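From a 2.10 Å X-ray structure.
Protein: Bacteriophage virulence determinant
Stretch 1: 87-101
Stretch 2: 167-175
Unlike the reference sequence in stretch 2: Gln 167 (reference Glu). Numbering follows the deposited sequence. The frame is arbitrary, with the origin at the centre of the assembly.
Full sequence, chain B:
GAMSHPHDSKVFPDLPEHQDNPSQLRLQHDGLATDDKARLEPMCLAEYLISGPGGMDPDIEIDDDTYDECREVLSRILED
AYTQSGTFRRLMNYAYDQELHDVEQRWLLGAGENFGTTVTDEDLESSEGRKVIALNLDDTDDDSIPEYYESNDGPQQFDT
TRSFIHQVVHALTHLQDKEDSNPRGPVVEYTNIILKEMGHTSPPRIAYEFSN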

# COMPACT_ATOMS: atom_id res chain seq x y z
N THR B 87 1.68 18.79 18.56
CA THR B 87 0.93 17.55 18.43
C THR B 87 1.88 16.36 18.30
O THR B 87 1.67 15.33 18.95
CB THR B 87 -0.01 17.62 17.22
OG1 THR B 87 -1.02 18.61 17.47
CG2 THR B 87 -0.68 16.27 16.95
N PHE B 88 2.92 16.50 17.49
CA PHE B 88 3.89 15.41 17.33
C PHE B 88 4.68 15.19 18.61
O PHE B 88 5.02 14.05 18.95
CB PHE B 88 4.83 15.71 16.17
CG PHE B 88 5.91 14.68 16.00
CD1 PHE B 88 5.69 13.56 15.21
CD2 PHE B 88 7.13 14.83 16.62
CE1 PHE B 88 6.68 12.61 15.05
CE2 PHE B 88 8.12 13.88 16.47
CZ PHE B 88 7.90 12.77 15.69
N ARG B 89 5.00 16.27 19.34
CA ARG B 89 5.68 16.11 20.62
C ARG B 89 4.87 15.24 21.57
O ARG B 89 5.45 14.49 22.37
CB ARG B 89 5.97 17.48 21.24
CG ARG B 89 7.08 18.27 20.53
CD ARG B 89 7.60 19.44 21.38
NE ARG B 89 6.64 20.53 21.53
CZ ARG B 89 6.47 21.51 20.64
NH1 ARG B 89 7.18 21.54 19.52
NH2 ARG B 89 5.57 22.46 20.87
N ARG B 90 3.54 15.33 21.51
CA ARG B 90 2.70 14.51 22.38
C ARG B 90 2.81 13.03 22.03
O ARG B 90 3.03 12.19 22.91
CB ARG B 90 1.24 14.97 22.27
CG ARG B 90 0.98 16.36 22.83
CD ARG B 90 -0.50 16.61 23.08
NE ARG B 90 -1.27 16.76 21.84
CZ ARG B 90 -1.97 15.80 21.25
NH1 ARG B 90 -2.02 14.58 21.77
NH2 ARG B 90 -2.64 16.05 20.13
N LEU B 91 2.66 12.69 20.75
CA LEU B 91 2.78 11.30 20.34
C LEU B 91 4.17 10.76 20.67
O LEU B 91 4.30 9.68 21.27
CB LEU B 91 2.48 11.17 18.85
CG LEU B 91 1.13 11.77 18.41
CD1 LEU B 91 0.91 11.57 16.93
CD2 LEU B 91 -0.02 11.18 19.21
N MET B 92 5.21 11.51 20.32
CA MET B 92 6.58 11.06 20.56
C MET B 92 6.86 10.92 22.05
O MET B 92 7.41 9.90 22.50
CB MET B 92 7.57 12.03 19.92
CG MET B 92 9.02 11.63 20.08
SD MET B 92 9.40 10.10 19.19
CE MET B 92 10.87 9.57 20.06
N ASN B 93 6.51 11.94 22.83
CA ASN B 93 6.76 11.90 24.27
C ASN B 93 6.09 10.69 24.90
O ASN B 93 6.74 9.90 25.60
CB ASN B 93 6.26 13.18 24.93
CG ASN B 93 7.19 14.37 24.71
OD1 ASN B 93 8.36 14.21 24.38
ND2 ASN B 93 6.66 15.57 24.92
N TYR B 94 4.79 10.52 24.66
CA TYR B 94 4.09 9.36 25.18
C TYR B 94 4.80 8.07 24.78
O TYR B 94 5.13 7.24 25.63
CB TYR B 94 2.64 9.37 24.67
CG TYR B 94 1.70 8.35 25.30
CD1 TYR B 94 2.15 7.26 26.03
CD2 TYR B 94 0.34 8.48 25.13
CE1 TYR B 94 1.26 6.36 26.58
CE2 TYR B 94 -0.53 7.60 25.66
CZ TYR B 94 -0.08 6.54 26.38
OH TYR B 94 -0.98 5.65 26.92
N ALA B 95 5.05 7.90 23.48
CA ALA B 95 5.71 6.69 23.01
C ALA B 95 7.05 6.47 23.69
O ALA B 95 7.44 5.33 23.98
CB ALA B 95 5.87 6.74 21.50
N TYR B 96 7.79 7.56 23.96
CA TYR B 96 9.07 7.41 24.64
C TYR B 96 8.89 6.81 26.03
O TYR B 96 9.64 5.92 26.43
CB TYR B 96 9.79 8.76 24.74
CG TYR B 96 11.17 8.64 25.34
CD1 TYR B 96 12.27 8.35 24.55
CD2 TYR B 96 11.38 8.81 26.71
CE1 TYR B 96 13.54 8.23 25.09
CE2 TYR B 96 12.65 8.70 27.26
CZ TYR B 96 13.72 8.41 26.45
OH TYR B 96 14.98 8.30 27.00
N ASP B 97 7.88 7.28 26.77
CA ASP B 97 7.68 6.80 28.13
C ASP B 97 7.30 5.32 28.15
O ASP B 97 7.68 4.59 29.07
CB ASP B 97 6.60 7.63 28.83
CG ASP B 97 7.01 9.08 29.02
OD1 ASP B 97 8.22 9.35 29.19
OD2 ASP B 97 6.13 9.96 29.01
N GLN B 98 6.53 4.87 27.15
CA GLN B 98 6.03 3.50 27.17
C GLN B 98 7.08 2.50 26.70
O GLN B 98 7.26 1.45 27.32
CB GLN B 98 4.78 3.38 26.29
CG GLN B 98 3.66 4.31 26.68
CD GLN B 98 3.35 4.28 28.17
OE1 GLN B 98 3.78 5.16 28.91
NE2 GLN B 98 2.61 3.27 28.61
N GLU B 99 7.78 2.81 25.61
CA GLU B 99 8.59 1.80 24.93
C GLU B 99 9.94 2.34 24.49
O GLU B 99 10.98 1.73 24.76
CB GLU B 99 7.83 1.25 23.72
CG GLU B 99 6.39 0.85 24.01
CD GLU B 99 5.69 0.29 22.80
OE1 GLU B 99 5.65 0.98 21.75
OE2 GLU B 99 5.17 -0.84 22.88
N LEU B 100 9.93 3.50 23.86
CA LEU B 100 11.16 3.88 23.20
C LEU B 100 12.30 4.10 24.15
O LEU B 100 13.44 4.11 23.76
CB LEU B 100 11.06 5.03 22.13
CG LEU B 100 10.24 4.76 20.87
CD1 LEU B 100 10.13 6.02 20.02
CD2 LEU B 100 10.76 3.59 20.01
N HIS B 101 12.01 4.37 25.41
CA HIS B 101 13.14 4.54 26.31
C HIS B 101 13.91 3.24 26.45
O HIS B 101 15.12 3.26 26.74
CB HIS B 101 12.66 5.01 27.67
CG HIS B 101 11.82 4.01 28.39
ND1 HIS B 101 12.36 2.94 29.08
CD2 HIS B 101 10.48 3.89 28.51
CE1 HIS B 101 11.38 2.22 29.60
NE2 HIS B 101 10.23 2.77 29.27
N GLN B 167 3.84 7.00 8.45
CA GLN B 167 4.30 5.71 8.96
C GLN B 167 4.76 5.82 10.40
O GLN B 167 4.52 4.91 11.21
CB GLN B 167 5.43 5.17 8.08
CG GLN B 167 5.05 4.94 6.63
CD GLN B 167 3.85 4.03 6.48
OE1 GLN B 167 3.56 3.19 7.34
NE2 GLN B 167 3.13 4.20 5.38
N VAL B 168 5.43 6.92 10.75
CA VAL B 168 5.87 7.10 12.13
C VAL B 168 4.67 7.23 13.06
O VAL B 168 4.67 6.69 14.17
CB VAL B 168 6.80 8.33 12.23
CG1 VAL B 168 7.06 8.71 13.69
CG2 VAL B 168 8.12 8.04 11.53
N VAL B 169 3.63 7.93 12.62
CA VAL B 169 2.44 8.07 13.46
C VAL B 169 1.86 6.71 13.78
O VAL B 169 1.39 6.46 14.90
CB VAL B 169 1.41 9.00 12.79
CG1 VAL B 169 0.03 8.85 13.43
CG2 VAL B 169 1.87 10.45 12.89
N HIS B 170 1.86 5.80 12.80
CA HIS B 170 1.43 4.43 13.05
C HIS B 170 2.23 3.83 14.21
O HIS B 170 1.67 3.21 15.11
CB HIS B 170 1.60 3.57 11.80
CG HIS B 170 0.44 3.62 10.85
ND1 HIS B 170 -0.81 3.16 11.19
CD2 HIS B 170 0.36 4.04 9.57
CE1 HIS B 170 -1.63 3.32 10.16
NE2 HIS B 170 -0.94 3.85 9.16
N ALA B 171 3.55 4.02 14.18
CA ALA B 171 4.43 3.37 15.14
C ALA B 171 4.36 4.00 16.53
O ALA B 171 4.65 3.32 17.52
CB ALA B 171 5.87 3.41 14.63
N LEU B 172 3.99 5.27 16.63
CA LEU B 172 3.90 5.93 17.93
C LEU B 172 2.54 5.79 18.59
O LEU B 172 2.44 5.95 19.81
CB LEU B 172 4.24 7.42 17.79
CG LEU B 172 5.61 7.74 17.18
CD1 LEU B 172 5.72 9.23 16.89
CD2 LEU B 172 6.73 7.28 18.11
N THR B 173 1.49 5.49 17.81
CA THR B 173 0.15 5.34 18.35
C THR B 173 -0.40 3.92 18.27
O THR B 173 -1.39 3.63 18.94
CB THR B 173 -0.83 6.27 17.61
OG1 THR B 173 -0.93 5.87 16.23
CG2 THR B 173 -0.37 7.71 17.68
N HIS B 174 0.23 3.05 17.48
CA HIS B 174 -0.24 1.68 17.28
C HIS B 174 -1.66 1.63 16.74
O HIS B 174 -2.36 0.63 16.91
CB HIS B 174 -0.16 0.85 18.57
CG HIS B 174 1.23 0.75 19.13
ND1 HIS B 174 2.27 0.16 18.44
CD2 HIS B 174 1.75 1.16 20.31
CE1 HIS B 174 3.37 0.22 19.17
NE2 HIS B 174 3.08 0.82 20.31
N LEU B 175 -2.10 2.69 16.06
CA LEU B 175 -3.44 2.76 15.50
C LEU B 175 -3.42 2.48 14.01
O LEU B 175 -2.40 2.66 13.33
CB LEU B 175 -4.06 4.13 15.77
CG LEU B 175 -4.13 4.58 17.23
CD1 LEU B 175 -4.85 5.91 17.35
CD2 LEU B 175 -4.80 3.53 18.11
O HOH W 1 1.71 8.23 21.09

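The contact is built around one bump. Leu 172, near the end of its helix, points its CA-to-CB bond toward the other helix and drops its side chain into a hollow framed by Phe 88, Leu 91, Met 92 and Ala 95, a knob among four residues spaced i, i+3, i+4 and i+7. The two helices run at 44° with their axes 9.3 Å apart at closest approach, and the nearest CA atoms across the contact are those of Ala 95 and Leu 172, 5.4 Å apart. With only a methyl at Ala 95, the hollow is open there, and Leu 172 CD2 settles 3.5 Å from Ala 95 CB. Leu 172 CD2 also lies 4.0 Å from Met 92 SD and 4.1 Å from Leu 100 CD1, while Leu 172 CD1 turns to the other wall, 4.0 Å from Phe 88 CE1 and 4.3 Å from Leu 91 CB. Both branches of the knob are thus in use.

Smaller fittings extend the seam. Phe 88 starts sideways, but its ring reaches in, and Val 168 CG1 meets the ring edge at 4.1 Å from CE1. Leu 91 answers with a bump of its own: its CD2 packs 3.8 Å from Thr 173 CG2, and its CD1 lies 4.3 Å from Val 169 CG2. The Thr 173 hydroxyl is occupied within its own helix, OG1 donating to Val 169 O at 2.7 Å.

Polar groups finish the join. A water donates to Leu 91 O at 3.0 Å and to Leu 172 O at 2.7 Å, bridging the two backbones beside the knob. Past the helix end, His 174 adopts positive phi, and its ring reaches across so that NE2 donates a hydrogen bond to Glu 99 OE1 at 3.0 Å, the acceptor lying near the ring plane.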